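Local coordinates for protein TatD-related deoxyribonuclease (Thermotoga maritima, PDB 1J6O) that probably acts as a metal-dependent deoxyribonuclease, hydrolysing ester bonds in DNA on a barrel-shaped TatD-family scaffold, at residues R120-Q125 with L136-R141; G180-I185 with A259-L264; E207-E212 with E238-V243. All blocks are in the same frame, centred on the assembly; numbering follows the deposited sequence.

Contact 1. Residues R120-Q125 with L136-R141; sequences RVFVEQ and LVVHIR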
ATOM      1  N   ARG A 120       9.535   7.834 -16.067  1.00 11.59           N
ATOM      2  CA  ARG A 120       8.440   8.122 -16.985  1.00 14.16           C
ATOM      3  C   ARG A 120       7.175   7.311 -16.710  1.00 13.09           C
ATOM      4  O   ARG A 120       6.063   7.833 -16.802  1.00 12.87           O
ATOM      5  CB  ARG A 120       8.873   7.958 -18.453  1.00 18.03           C
ATOM      6  CG  ARG A 120       8.942   6.544 -18.964  1.00 23.46           C
ATOM      7  CD  ARG A 120       8.627   6.465 -20.466  1.00 28.94           C
ATOM      8  NE  ARG A 120       7.556   5.489 -20.683  1.00 33.56           N
ATOM      9  CZ  ARG A 120       6.489   5.686 -21.458  1.00 34.31           C
ATOM     10  NH1 ARG A 120       6.336   6.832 -22.125  1.00 35.79           N
ATOM     11  NH2 ARG A 120       5.547   4.754 -21.522  1.00 31.96           N
ATOM     12  N   VAL A 121       7.357   6.037 -16.380  1.00 11.40           N
ATOM     13  CA  VAL A 121       6.237   5.132 -16.086  1.00 10.93           C
ATOM     14  C   VAL A 121       5.512   5.576 -14.808  1.00 11.20           C
ATOM     15  O   VAL A 121       4.276   5.473 -14.711  1.00 10.03           O
ATOM     16  CB  VAL A 121       6.763   3.677 -15.950  1.00 10.63           C
ATOM     17  CG1 VAL A 121       5.695   2.749 -15.363  1.00 10.81           C
ATOM     18  CG2 VAL A 121       7.204   3.161 -17.344  1.00 10.55           C
ATOM     19  N   PHE A 122       6.281   6.076 -13.847  1.00 10.54           N
ATOM     20  CA  PHE A 122       5.743   6.558 -12.565  1.00  9.89           C
ATOM     21  C   PHE A 122       4.951   7.835 -12.856  1.00 11.67           C
ATOM     22  O   PHE A 122       3.809   8.002 -12.429  1.00 10.12           O
ATOM     23  CB  PHE A 122       6.904   6.841 -11.613  1.00 10.01           C
ATOM     24  CG  PHE A 122       6.490   7.417 -10.267  1.00  8.99           C
ATOM     25  CD1 PHE A 122       5.299   7.035  -9.652  1.00 11.65           C
ATOM     26  CD2 PHE A 122       7.360   8.235  -9.568  1.00 11.02           C
ATOM     27  CE1 PHE A 122       4.995   7.456  -8.353  1.00 12.31           C
ATOM     28  CE2 PHE A 122       7.071   8.672  -8.251  1.00 12.51           C
ATOM     29  CZ  PHE A 122       5.886   8.276  -7.644  1.00 13.11           C
ATOM     30  N   VAL A 123       5.562   8.740 -13.617  1.00 12.28           N
ATOM     31  CA  VAL A 123       4.879   9.982 -13.949  1.00 13.04           C
ATOM     32  C   VAL A 123       3.571   9.715 -14.687  1.00  9.85           C
ATOM     33  O   VAL A 123       2.553  10.326 -14.401  1.00 10.77           O
ATOM     34  CB  VAL A 123       5.787  10.898 -14.817  1.00 13.60           C
ATOM     35  CG1 VAL A 123       4.964  12.024 -15.438  1.00 16.17           C
ATOM     36  CG2 VAL A 123       6.893  11.476 -13.956  1.00 16.30           C
ATOM     37  N   GLU A 124       3.579   8.787 -15.627  1.00  9.87           N
ATOM     38  CA  GLU A 124       2.371   8.495 -16.359  1.00 10.68           C
ATOM     39  C   GLU A 124       1.243   7.934 -15.493  1.00 10.53           C
ATOM     40  O   GLU A 124       0.070   8.201 -15.763  1.00 10.39           O
ATOM     41  CB  GLU A 124       2.697   7.568 -17.529  1.00 13.28           C
ATOM     42  CG  GLU A 124       3.817   8.163 -18.395  1.00 18.00           C
ATOM     43  CD  GLU A 124       4.001   7.501 -19.749  1.00 23.30           C
ATOM     44  OE1 GLU A 124       4.050   6.262 -19.801  1.00 25.79           O
ATOM     45  OE2 GLU A 124       4.125   8.232 -20.768  1.00 26.41           O
ATOM     46  N   GLN A 125       1.585   7.194 -14.445  1.00  9.55           N
ATOM     47  CA  GLN A 125       0.549   6.633 -13.574  1.00  7.40           C
ATOM     48  C   GLN A 125       0.024   7.712 -12.615  1.00  6.93           C
ATOM     49  O   GLN A 125      -1.172   7.725 -12.249  1.00  6.63           O
ATOM     50  CB  GLN A 125       1.094   5.431 -12.830  1.00  5.81           C
ATOM     51  CG  GLN A 125       1.223   4.238 -13.770  1.00  7.11           C
ATOM     52  CD  GLN A 125       1.796   3.019 -13.096  1.00  8.31           C
ATOM     53  OE1 GLN A 125       1.072   2.260 -12.443  1.00 10.44           O
ATOM     54  NE2 GLN A 125       3.094   2.823 -13.237  1.00 11.02           N
ATOM     55  N   LEU A 136      -3.084   7.223  -4.956  1.00  9.18           N
ATOM     56  CA  LEU A 136      -1.950   6.455  -5.415  1.00  8.82           C
ATOM     57  C   LEU A 136      -1.401   5.565  -4.313  1.00  9.74           C
ATOM     58  O   LEU A 136      -1.421   5.941  -3.152  1.00  8.66           O
ATOM     59  CB  LEU A 136      -0.825   7.402  -5.874  1.00  8.68           C
ATOM     60  CG  LEU A 136      -1.075   8.119  -7.201  1.00  7.94           C
ATOM     61  CD1 LEU A 136      -0.432   9.507  -7.203  1.00  9.78           C
ATOM     62  CD2 LEU A 136      -0.525   7.242  -8.324  1.00  9.19           C
ATOM     63  N   VAL A 137      -0.946   4.371  -4.701  1.00  8.96           N
ATOM     64  CA  VAL A 137      -0.356   3.396  -3.794  1.00  8.90           C
ATOM     65  C   VAL A 137       1.083   3.478  -4.328  1.00  8.53           C
ATOM     66  O   VAL A 137       1.399   2.897  -5.359  1.00  7.53           O
ATOM     67  CB  VAL A 137      -0.974   1.998  -4.006  1.00 10.15           C
ATOM     68  CG1 VAL A 137      -0.123   0.935  -3.374  1.00 14.09           C
ATOM     69  CG2 VAL A 137      -2.376   1.993  -3.391  1.00 14.00           C
ATOM     70  N   VAL A 138       1.938   4.200  -3.601  1.00  8.81           N
ATOM     71  CA  VAL A 138       3.339   4.411  -3.986  1.00  9.16           C
ATOM     72  C   VAL A 138       4.398   3.570  -3.333  1.00  8.44           C
ATOM     73  O   VAL A 138       4.406   3.363  -2.120  1.00  8.78           O
ATOM     74  CB  VAL A 138       3.697   5.920  -3.798  1.00  8.82           C
ATOM     75  CG1 VAL A 138       5.100   6.235  -4.346  1.00 10.04           C
ATOM     76  CG2 VAL A 138       2.647   6.784  -4.487  1.00  8.89           C
ATOM     77  N   HIS A 139       5.316   3.093  -4.166  1.00  8.64           N
ATOM     78  CA  HIS A 139       6.422   2.258  -3.719  1.00 11.54           C
ATOM     79  C   HIS A 139       7.688   3.082  -3.896  1.00 12.49           C
ATOM     80  O   HIS A 139       7.950   3.560  -4.992  1.00 10.58           O
ATOM     81  CB  HIS A 139       6.488   1.015  -4.617  1.00 14.33           C
ATOM     82  CG  HIS A 139       7.709   0.171  -4.403  1.00 18.81           C
ATOM     83  ND1 HIS A 139       7.733  -0.895  -3.534  1.00 24.31           N
ATOM     84  CD2 HIS A 139       8.938   0.222  -4.967  1.00 20.80           C
ATOM     85  CE1 HIS A 139       8.922  -1.473  -3.573  1.00 23.06           C
ATOM     86  NE2 HIS A 139       9.674  -0.811  -4.436  1.00 23.39           N
ATOM     87  N   ILE A 140       8.469   3.253  -2.833  1.00 12.00           N
ATOM     88  CA  ILE A 140       9.716   4.031  -2.946  1.00 14.59           C
ATOM     89  C   ILE A 140      10.826   3.286  -2.209  1.00 16.12           C
ATOM     90  O   ILE A 140      10.685   2.971  -1.020  1.00 14.52           O
ATOM     91  CB  ILE A 140       9.621   5.435  -2.291  1.00 14.78           C
ATOM     92  CG1 ILE A 140       8.514   6.276  -2.932  1.00 13.97           C
ATOM     93  CG2 ILE A 140      10.994   6.137  -2.418  1.00 16.27           C
ATOM     94  CD1 ILE A 140       8.277   7.633  -2.251  1.00 15.38           C
ATOM     95  N   ARG A 141      11.914   2.976  -2.911  1.00 16.96           N
ATOM     96  CA  ARG A 141      13.048   2.267  -2.301  1.00 19.36           C
ATOM     97  C   ARG A 141      14.298   3.091  -2.674  1.00 19.77           C
ATOM     98  O   ARG A 141      14.619   3.227  -3.848  1.00 18.25           O
ATOM     99  CB  ARG A 141      13.151   0.839  -2.852  1.00 22.05           C
ATOM    100  CG  ARG A 141      14.124  -0.110  -2.110  1.00 29.79           C
ATOM    101  CD  ARG A 141      13.740  -0.308  -0.632  1.00 34.23           C
ATOM    102  NE  ARG A 141      12.306  -0.083  -0.396  1.00 38.69           N
ATOM    103  CZ  ARG A 141      11.706  -0.117   0.799  1.00 41.17           C
ATOM    104  NH1 ARG A 141      12.401  -0.376   1.911  1.00 40.51           N
ATOM    105  NH2 ARG A 141      10.395   0.128   0.884  1.00 42.63           N
TER
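Phe122 and Val138 lie level with each other across the gap between helix 115-132 and strand 136-141 with their CA atoms 9.2 Å apart, and one turn further along the helix Gln125 comes level with Leu136 at a CA separation of 8.5 Å. The backbones stay too far apart for hydrogen bonds, and side chains fill the interval. With CG anti to the backbone N (chi1 177°), Phe122 carries its ring from the helix to the strand, where CZ lies 4.0 Å from Val138 CG1. The two side chains cross at about a right angle, and the methyl meets the ring obliquely. Strand 98-107, helix 115-132 and strand 136-141 form one beta-alpha-beta unit of the TIM barrel, and the same ring also packs on Ile150 and Leu151 of helix 144-153. Two residues back along the strand, Leu136 CD2 lies 4.0 Å from the backbone O of Gln125. The amide of Gln125 is gripped at both ends: NE2 donates to Val121 O at 3.3 Å from above the carbonyl plane, on the face opposite to that used by Gln125 N, while OE1 accepts from Val73 N. His139, next to Val138, is a predicted ligand of a divalent metal cation.

Contact 2. Residues G180-I185 with A259-L264; sequences GFLLGI and ARRIFL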
ATOM      1  N   GLY A 180       0.552  15.534   1.597  1.00 17.14           N
ATOM      2  CA  GLY A 180      -0.786  14.964   1.661  1.00 15.80           C
ATOM      3  C   GLY A 180      -0.901  13.438   1.655  1.00 14.91           C
ATOM      4  O   GLY A 180      -2.000  12.892   1.577  1.00 12.55           O
ATOM      5  N   PHE A 181       0.228  12.752   1.729  1.00 13.36           N
ATOM      6  CA  PHE A 181       0.213  11.291   1.734  1.00 12.67           C
ATOM      7  C   PHE A 181       0.205  10.770   3.131  1.00 13.71           C
ATOM      8  O   PHE A 181       0.545  11.497   4.052  1.00 12.45           O
ATOM      9  CB  PHE A 181       1.478  10.752   1.082  1.00 13.11           C
ATOM     10  CG  PHE A 181       1.462  10.825  -0.385  1.00 11.89           C
ATOM     11  CD1 PHE A 181       1.903  11.970  -1.044  1.00 13.70           C
ATOM     12  CD2 PHE A 181       0.969   9.769  -1.130  1.00 13.65           C
ATOM     13  CE1 PHE A 181       1.844  12.049  -2.441  1.00 13.27           C
ATOM     14  CE2 PHE A 181       0.910   9.837  -2.505  1.00 12.04           C
ATOM     15  CZ  PHE A 181       1.345  10.980  -3.171  1.00 12.65           C
ATOM     16  N   LEU A 182      -0.228   9.515   3.280  1.00 11.88           N
ATOM     17  CA  LEU A 182      -0.248   8.854   4.572  1.00 10.65           C
ATOM     18  C   LEU A 182       0.902   7.842   4.376  1.00  9.66           C
ATOM     19  O   LEU A 182       1.328   7.595   3.237  1.00  9.73           O
ATOM     20  CB  LEU A 182      -1.575   8.150   4.844  1.00 12.91           C
ATOM     21  CG  LEU A 182      -2.385   9.008   5.836  1.00 15.66           C
ATOM     22  CD1 LEU A 182      -2.743  10.326   5.189  1.00 17.75           C
ATOM     23  CD2 LEU A 182      -3.617   8.257   6.300  1.00 18.63           C
ATOM     24  N   LEU A 183       1.404   7.285   5.467  1.00  6.78           N
ATOM     25  CA  LEU A 183       2.504   6.323   5.421  1.00  8.46           C
ATOM     26  C   LEU A 183       2.085   4.916   5.843  1.00  7.53           C
ATOM     27  O   LEU A 183       1.446   4.732   6.881  1.00  9.38           O
ATOM     28  CB  LEU A 183       3.635   6.800   6.348  1.00  8.72           C
ATOM     29  CG  LEU A 183       4.002   8.273   6.180  1.00 13.18           C
ATOM     30  CD1 LEU A 183       5.095   8.610   7.170  1.00 13.72           C
ATOM     31  CD2 LEU A 183       4.476   8.548   4.752  1.00 12.90           C
ATOM     32  N   GLY A 184       2.455   3.937   5.024  1.00  8.14           N
ATOM     33  CA  GLY A 184       2.132   2.550   5.301  1.00  8.06           C
ATOM     34  C   GLY A 184       3.171   1.896   6.188  1.00  7.38           C
ATOM     35  O   GLY A 184       4.380   1.894   5.891  1.00 10.14           O
ATOM     36  N   ILE A 185       2.694   1.347   7.295  1.00  9.07           N
ATOM     37  CA  ILE A 185       3.534   0.678   8.287  1.00  9.24           C
ATOM     38  C   ILE A 185       3.148  -0.787   8.306  1.00  8.70           C
ATOM     39  O   ILE A 185       1.966  -1.114   8.442  1.00  7.43           O
ATOM     40  CB  ILE A 185       3.270   1.264   9.697  1.00 10.68           C
ATOM     41  CG1 ILE A 185       3.432   2.793   9.654  1.00 12.54           C
ATOM     42  CG2 ILE A 185       4.211   0.608  10.744  1.00 12.24           C
ATOM     43  CD1 ILE A 185       4.773   3.260   9.167  1.00 12.86           C
ATOM     44  N   ALA A 259      -7.748   4.552   6.458  1.00  9.28           N
ATOM     45  CA  ALA A 259      -7.848   3.713   5.275  1.00  9.21           C
ATOM     46  C   ALA A 259      -9.204   3.829   4.597  1.00  8.91           C
ATOM     47  O   ALA A 259      -9.292   3.875   3.368  1.00  8.91           O
ATOM     48  CB  ALA A 259      -7.538   2.252   5.641  1.00  8.43           C
ATOM     49  N   ARG A 260     -10.263   3.923   5.395  1.00  8.16           N
ATOM     50  CA  ARG A 260     -11.614   4.050   4.844  1.00 10.82           C
ATOM     51  C   ARG A 260     -11.733   5.356   4.064  1.00 10.86           C
ATOM     52  O   ARG A 260     -12.278   5.410   2.953  1.00 12.58           O
ATOM     53  CB  ARG A 260     -12.661   4.108   5.966  1.00 10.41           C
ATOM     54  CG  ARG A 260     -13.011   2.791   6.642  1.00 13.48           C
ATOM     55  CD  ARG A 260     -13.948   3.086   7.817  1.00 16.02           C
ATOM     56  NE  ARG A 260     -14.264   1.904   8.613  1.00 20.31           N
ATOM     57  CZ  ARG A 260     -14.845   1.955   9.811  1.00 20.93           C
ATOM     58  NH1 ARG A 260     -15.182   3.135  10.332  1.00 23.26           N
ATOM     59  NH2 ARG A 260     -15.041   0.841  10.510  1.00 21.07           N
ATOM     60  N   ARG A 261     -11.237   6.422   4.665  1.00  9.44           N
ATOM     61  CA  ARG A 261     -11.307   7.717   4.020  1.00 12.02           C
ATOM     62  C   ARG A 261     -10.560   7.775   2.698  1.00 13.14           C
ATOM     63  O   ARG A 261     -11.060   8.293   1.704  1.00 12.50           O
ATOM     64  CB  ARG A 261     -10.767   8.789   4.963  1.00 12.36           C
ATOM     65  CG  ARG A 261     -10.883  10.198   4.426  1.00 18.30           C
ATOM     66  CD  ARG A 261     -10.184  11.208   5.338  1.00 20.19           C
ATOM     67  NE  ARG A 261      -8.734  11.064   5.305  1.00 24.50           N
ATOM     68  CZ  ARG A 261      -8.002  10.643   6.330  1.00 25.81           C
ATOM     69  NH1 ARG A 261      -8.588  10.320   7.486  1.00 24.30           N
ATOM     70  NH2 ARG A 261      -6.684  10.543   6.200  1.00 25.32           N
ATOM     71  N   ILE A 262      -9.361   7.220   2.684  1.00  9.68           N
ATOM     72  CA  ILE A 262      -8.554   7.238   1.465  1.00 11.19           C
ATOM     73  C   ILE A 262      -9.062   6.396   0.311  1.00  9.03           C
ATOM     74  O   ILE A 262      -9.204   6.867  -0.815  1.00  9.95           O
ATOM     75  CB  ILE A 262      -7.098   6.782   1.784  1.00 11.08           C
ATOM     76  CG1 ILE A 262      -6.401   7.857   2.632  1.00 10.72           C
ATOM     77  CG2 ILE A 262      -6.291   6.593   0.502  1.00 12.44           C
ATOM     78  CD1 ILE A 262      -5.036   7.440   3.156  1.00 14.56           C
ATOM     79  N   PHE A 263      -9.360   5.150   0.612  1.00  7.23           N
ATOM     80  CA  PHE A 263      -9.817   4.222  -0.395  1.00  7.86           C
ATOM     81  C   PHE A 263     -11.291   4.034  -0.654  1.00 10.71           C
ATOM     82  O   PHE A 263     -11.687   3.788  -1.801  1.00  7.75           O
ATOM     83  CB  PHE A 263      -9.194   2.857  -0.064  1.00  9.24           C
ATOM     84  CG  PHE A 263      -7.688   2.871  -0.066  1.00  7.14           C
ATOM     85  CD1 PHE A 263      -6.994   2.932  -1.258  1.00  6.69           C
ATOM     86  CD2 PHE A 263      -6.981   2.818   1.130  1.00  8.76           C
ATOM     87  CE1 PHE A 263      -5.605   2.928  -1.267  1.00  7.88           C
ATOM     88  CE2 PHE A 263      -5.581   2.813   1.147  1.00  7.98           C
ATOM     89  CZ  PHE A 263      -4.889   2.868  -0.055  1.00  9.09           C
ATOM     90  N   LEU A 264     -12.111   4.167   0.382  1.00 11.31           N
ATOM     91  CA  LEU A 264     -13.536   3.952   0.159  1.00 13.64           C
ATOM     92  C   LEU A 264     -14.475   5.110  -0.018  1.00 15.15           C
ATOM     93  O   LEU A 264     -15.591   4.910  -0.482  1.00 16.53           O
ATOM     94  CB  LEU A 264     -14.078   3.042   1.255  1.00 13.80           C
ATOM     95  CG  LEU A 264     -13.324   1.712   1.328  1.00 13.25           C
ATOM     96  CD1 LEU A 264     -13.953   0.803   2.376  1.00 13.42           C
ATOM     97  CD2 LEU A 264     -13.291   1.046  -0.060  1.00 13.91           C
TER
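A chi1 of -104° in Leu182, well off a staggered position, turns its CG and both methyls toward helix 248-264, where Ile262, extended through chi2 (172°), brings up its CD1. That methyl presses on Leu182 CD2 at 3.5 Å, a tight apolar contact, and also reaches Leu182 CB at 3.9 Å, touching the leucine along its flank as well as at its end. Arg261, the residue before Ile262, approaches with its guanidinium: its chain bends and brings NH2 up to the leucine methyls, 3.8 Å from Leu182 CD2 and 4.1 Å from Leu182 CD1, the two side chains crossing at about a right angle. This approach is oblique to the guanidinium plane, and it is contact without a hydrogen bond; NH1 of the same group is bonded to OD1 of Asn258, one turn back. Cutting Leu182 back to an alanine removes CD1 and CD2, which is likely to open a gap beside Ile262 CD1 and to take away the apolar support against which NH2 of Arg261 rests. The other branch of Ile262, CG2, sits over the centre of the Phe263 ring, 3.7 Å above its plane. Just before the strand, Gly180 ends the preceding helix 170-179 in a Schellman motif, and the chain then turns directly into the barrel wall. The last turns of helix 248-264 thus lie over the end of the barrel where strand 181-185 begins, with Ile262 also on Val162 and Pro135, Phe263 on Thr16, Val45 and Val162, and Ala259 on Val14 and Thr16.

Contact 3. Residues E207-E212 with E238-V243; sequences EYIVLE and ETISQV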
ATOM      1  N   GLU A 207      -2.461  10.005  13.118  1.00 15.54           N
ATOM      2  CA  GLU A 207      -3.188  10.721  12.088  1.00 15.79           C
ATOM      3  C   GLU A 207      -2.620  10.506  10.683  1.00 14.41           C
ATOM      4  O   GLU A 207      -3.311  10.721   9.685  1.00 11.53           O
ATOM      5  CB  GLU A 207      -3.166  12.222  12.403  1.00 19.08           C
ATOM      6  CG  GLU A 207      -4.112  13.048  11.570  1.00 23.82           C
ATOM      7  CD  GLU A 207      -3.979  14.545  11.834  1.00 27.64           C
ATOM      8  OE1 GLU A 207      -3.759  14.932  13.006  1.00 29.23           O
ATOM      9  OE2 GLU A 207      -4.110  15.329  10.866  1.00 29.62           O
ATOM     10  N   TYR A 208      -1.387  10.030  10.596  1.00 11.15           N
ATOM     11  CA  TYR A 208      -0.785   9.837   9.280  1.00 11.33           C
ATOM     12  C   TYR A 208      -0.352   8.446   8.872  1.00 10.21           C
ATOM     13  O   TYR A 208       0.449   8.300   7.963  1.00 11.38           O
ATOM     14  CB  TYR A 208       0.415  10.774   9.169  1.00 13.97           C
ATOM     15  CG  TYR A 208       0.024  12.206   9.423  1.00 16.24           C
ATOM     16  CD1 TYR A 208      -0.886  12.843   8.584  1.00 17.20           C
ATOM     17  CD2 TYR A 208       0.500  12.896  10.536  1.00 17.47           C
ATOM     18  CE1 TYR A 208      -1.334  14.138   8.846  1.00 21.33           C
ATOM     19  CE2 TYR A 208       0.054  14.210  10.810  1.00 20.86           C
ATOM     20  CZ  TYR A 208      -0.863  14.808   9.956  1.00 20.63           C
ATOM     21  OH  TYR A 208      -1.341  16.077  10.190  1.00 26.01           O
ATOM     22  N   ILE A 209      -0.887   7.422   9.503  1.00 11.02           N
ATOM     23  CA  ILE A 209      -0.464   6.086   9.118  1.00 11.69           C
ATOM     24  C   ILE A 209      -1.589   5.086   8.859  1.00 10.81           C
ATOM     25  O   ILE A 209      -2.686   5.221   9.389  1.00  8.91           O
ATOM     26  CB  ILE A 209       0.418   5.462  10.211  1.00 13.20           C
ATOM     27  CG1 ILE A 209      -0.365   5.384  11.509  1.00 14.70           C
ATOM     28  CG2 ILE A 209       1.680   6.321  10.463  1.00 15.12           C
ATOM     29  CD1 ILE A 209       0.330   4.606  12.605  1.00 20.55           C
ATOM     30  N   VAL A 210      -1.310   4.107   7.999  1.00  6.49           N
ATOM     31  CA  VAL A 210      -2.281   3.068   7.707  1.00  6.74           C
ATOM     32  C   VAL A 210      -1.456   1.795   7.862  1.00  8.19           C
ATOM     33  O   VAL A 210      -0.217   1.843   7.818  1.00  7.91           O
ATOM     34  CB  VAL A 210      -2.877   3.112   6.300  1.00  6.73           C
ATOM     35  CG1 VAL A 210      -3.906   4.229   6.221  1.00  5.57           C
ATOM     36  CG2 VAL A 210      -1.752   3.236   5.256  1.00  4.89           C
ATOM     37  N   LEU A 211      -2.123   0.669   8.083  1.00  6.38           N
ATOM     38  CA  LEU A 211      -1.415  -0.600   8.251  1.00  7.10           C
ATOM     39  C   LEU A 211      -1.349  -1.355   6.938  1.00  9.59           C
ATOM     40  O   LEU A 211      -2.147  -1.115   6.016  1.00  8.48           O
ATOM     41  CB  LEU A 211      -2.173  -1.495   9.226  1.00  8.56           C
ATOM     42  CG  LEU A 211      -2.640  -0.899  10.548  1.00 11.43           C
ATOM     43  CD1 LEU A 211      -3.682  -1.841  11.158  1.00 11.88           C
ATOM     44  CD2 LEU A 211      -1.443  -0.716  11.491  1.00 13.64           C
ATOM     45  N   GLU A 212      -0.387  -2.262   6.838  1.00  7.91           N
ATOM     46  CA  GLU A 212      -0.275  -3.047   5.630  1.00 10.38           C
ATOM     47  C   GLU A 212       0.564  -4.274   5.955  1.00 11.59           C
ATOM     48  O   GLU A 212       1.281  -4.298   6.967  1.00 10.34           O
ATOM     49  CB  GLU A 212       0.406  -2.253   4.524  1.00 12.74           C
ATOM     50  CG  GLU A 212       1.930  -2.142   4.684  1.00 14.27           C
ATOM     51  CD  GLU A 212       2.555  -1.442   3.497  1.00 17.09           C
ATOM     52  OE1 GLU A 212       2.379  -0.217   3.416  1.00 17.04           O
ATOM     53  OE2 GLU A 212       3.182  -2.120   2.636  1.00 17.29           O
ATOM     54  N   GLU A 238       0.033  -4.204  17.601  1.00 15.00           N
ATOM     55  CA  GLU A 238       0.569  -4.363  18.949  1.00 17.47           C
ATOM     56  C   GLU A 238       1.802  -3.497  19.125  1.00 16.35           C
ATOM     57  O   GLU A 238       1.885  -2.703  20.066  1.00 16.67           O
ATOM     58  CB  GLU A 238       0.911  -5.825  19.202  1.00 18.17           C
ATOM     59  CG  GLU A 238       1.644  -6.089  20.490  1.00 24.05           C
ATOM     60  CD  GLU A 238       1.750  -7.579  20.758  1.00 28.58           C
ATOM     61  OE1 GLU A 238       2.082  -8.325  19.806  1.00 28.15           O
ATOM     62  OE2 GLU A 238       1.499  -7.996  21.913  1.00 29.27           O
ATOM     63  N   THR A 239       2.754  -3.622  18.213  1.00 15.32           N
ATOM     64  CA  THR A 239       3.967  -2.822  18.313  1.00 14.67           C
ATOM     65  C   THR A 239       3.662  -1.330  18.258  1.00 15.98           C
ATOM     66  O   THR A 239       4.184  -0.553  19.076  1.00 15.41           O
ATOM     67  CB  THR A 239       4.981  -3.207  17.197  1.00 14.31           C
ATOM     68  OG1 THR A 239       5.432  -4.552  17.418  1.00 16.72           O
ATOM     69  CG2 THR A 239       6.188  -2.270  17.184  1.00 13.71           C
ATOM     70  N   ILE A 240       2.826  -0.915  17.305  1.00 13.86           N
ATOM     71  CA  ILE A 240       2.500   0.506  17.198  1.00 13.80           C
ATOM     72  C   ILE A 240       1.891   1.024  18.481  1.00 14.23           C
ATOM     73  O   ILE A 240       2.249   2.111  18.942  1.00 15.77           O
ATOM     74  CB  ILE A 240       1.540   0.777  16.023  1.00 11.82           C
ATOM     75  CG1 ILE A 240       2.271   0.473  14.704  1.00 12.23           C
ATOM     76  CG2 ILE A 240       1.039   2.234  16.050  1.00 12.32           C
ATOM     77  CD1 ILE A 240       1.360   0.568  13.470  1.00 11.67           C
ATOM     78  N   SER A 241       0.980   0.257  19.064  1.00 15.01           N
ATOM     79  CA  SER A 241       0.342   0.677  20.307  1.00 15.44           C
ATOM     80  C   SER A 241       1.373   0.795  21.440  1.00 16.78           C
ATOM     81  O   SER A 241       1.322   1.722  22.263  1.00 15.97           O
ATOM     82  CB  SER A 241      -0.759  -0.316  20.698  1.00 18.43           C
ATOM     83  OG  SER A 241      -0.225  -1.561  21.137  1.00 18.89           O
ATOM     84  N   GLN A 242       2.332  -0.119  21.474  1.00 16.21           N
ATOM     85  CA  GLN A 242       3.331  -0.065  22.531  1.00 18.44           C
ATOM     86  C   GLN A 242       4.268   1.119  22.353  1.00 18.86           C
ATOM     87  O   GLN A 242       4.594   1.828  23.310  1.00 20.16           O
ATOM     88  CB  GLN A 242       4.118  -1.372  22.557  1.00 17.36           C
ATOM     89  CG  GLN A 242       3.201  -2.548  22.786  1.00 17.11           C
ATOM     90  CD  GLN A 242       3.892  -3.870  22.672  1.00 15.61           C
ATOM     91  OE1 GLN A 242       4.875  -4.014  21.936  1.00 15.48           O
ATOM     92  NE2 GLN A 242       3.375  -4.863  23.385  1.00 17.26           N
ATOM     93  N   VAL A 243       4.692   1.351  21.120  1.00 17.72           N
ATOM     94  CA  VAL A 243       5.593   2.466  20.867  1.00 16.93           C
ATOM     95  C   VAL A 243       4.938   3.824  21.131  1.00 18.47           C
ATOM     96  O   VAL A 243       5.613   4.779  21.556  1.00 19.42           O
ATOM     97  CB  VAL A 243       6.125   2.422  19.411  1.00 16.20           C
ATOM     98  CG1 VAL A 243       6.720   3.782  19.019  1.00 15.08           C
ATOM     99  CG2 VAL A 243       7.197   1.320  19.272  1.00 13.19           C
TER
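Leu211 and Ile240 are the nearest pair of residues between strand 209-211 and helix 233-244, with CA atoms 9.8 Å apart, a spacing bridged by side chains alone. Ile240 is the one helix residue here that reaches the strand, and it does so with two different branches. Its CG1 is anti to the carbonyl carbon (chi1 -66°), which aims CD1 at Leu211; there CD1 meets Leu211 CD2 at 3.7 Å, the two chains lying at a slant to each other. The other branch, CG2, looks to Ile209 and stands 4.2 Å from Ile209 CD1, a looser touch. Ile240 is therefore lodged against Ile209 and Leu211, which lie on the same side of the strand, while Val210 between them points away from the helix and packs on Thr16 of strand 13-18. Leu211 is hemmed in further by Leu233, Val236 and Val237 of helix 233-244. On the helix itself, Ser241 OG donates to Glu238 O at 2.6 Å, and this oxygen also accepts the backbone bond from Gln242 N. After Leu211 in the chain, Glu212 hydrogen-bonds through OE2 to His164 ND1, a predicted metal ligand, and through OE1 to Ala165 N. Strand 209-211 is the eighth strand of the barrel, hydrogen-bonded through Leu211 to Thr16 of the first, closing the ring of parallel strands that, with helices packed outside, makes a TIM barrel.

How the contacts relate
All three contacts are buried, and each pairs a helix with one strand of the same parallel sheet without a hydrogen bond between its segments. Contacts 1 and 3 set helices against the outer side of the wall, with centres about 24 Å apart and on opposite sides of the chain's centre. Contact 2 differs: its helix covers an end of the barrel, and an arginine joins the apolar packing at its edge. It is also the hub, since Phe263 touches Val137 and Phe181 touches Val138 of contact 1, whereas strands 181-185 and 209-211 are neighbours that link contacts 2 and 3 through probable backbone hydrogen bonds. Contact 3 is nested within the loop that contact 2 closes.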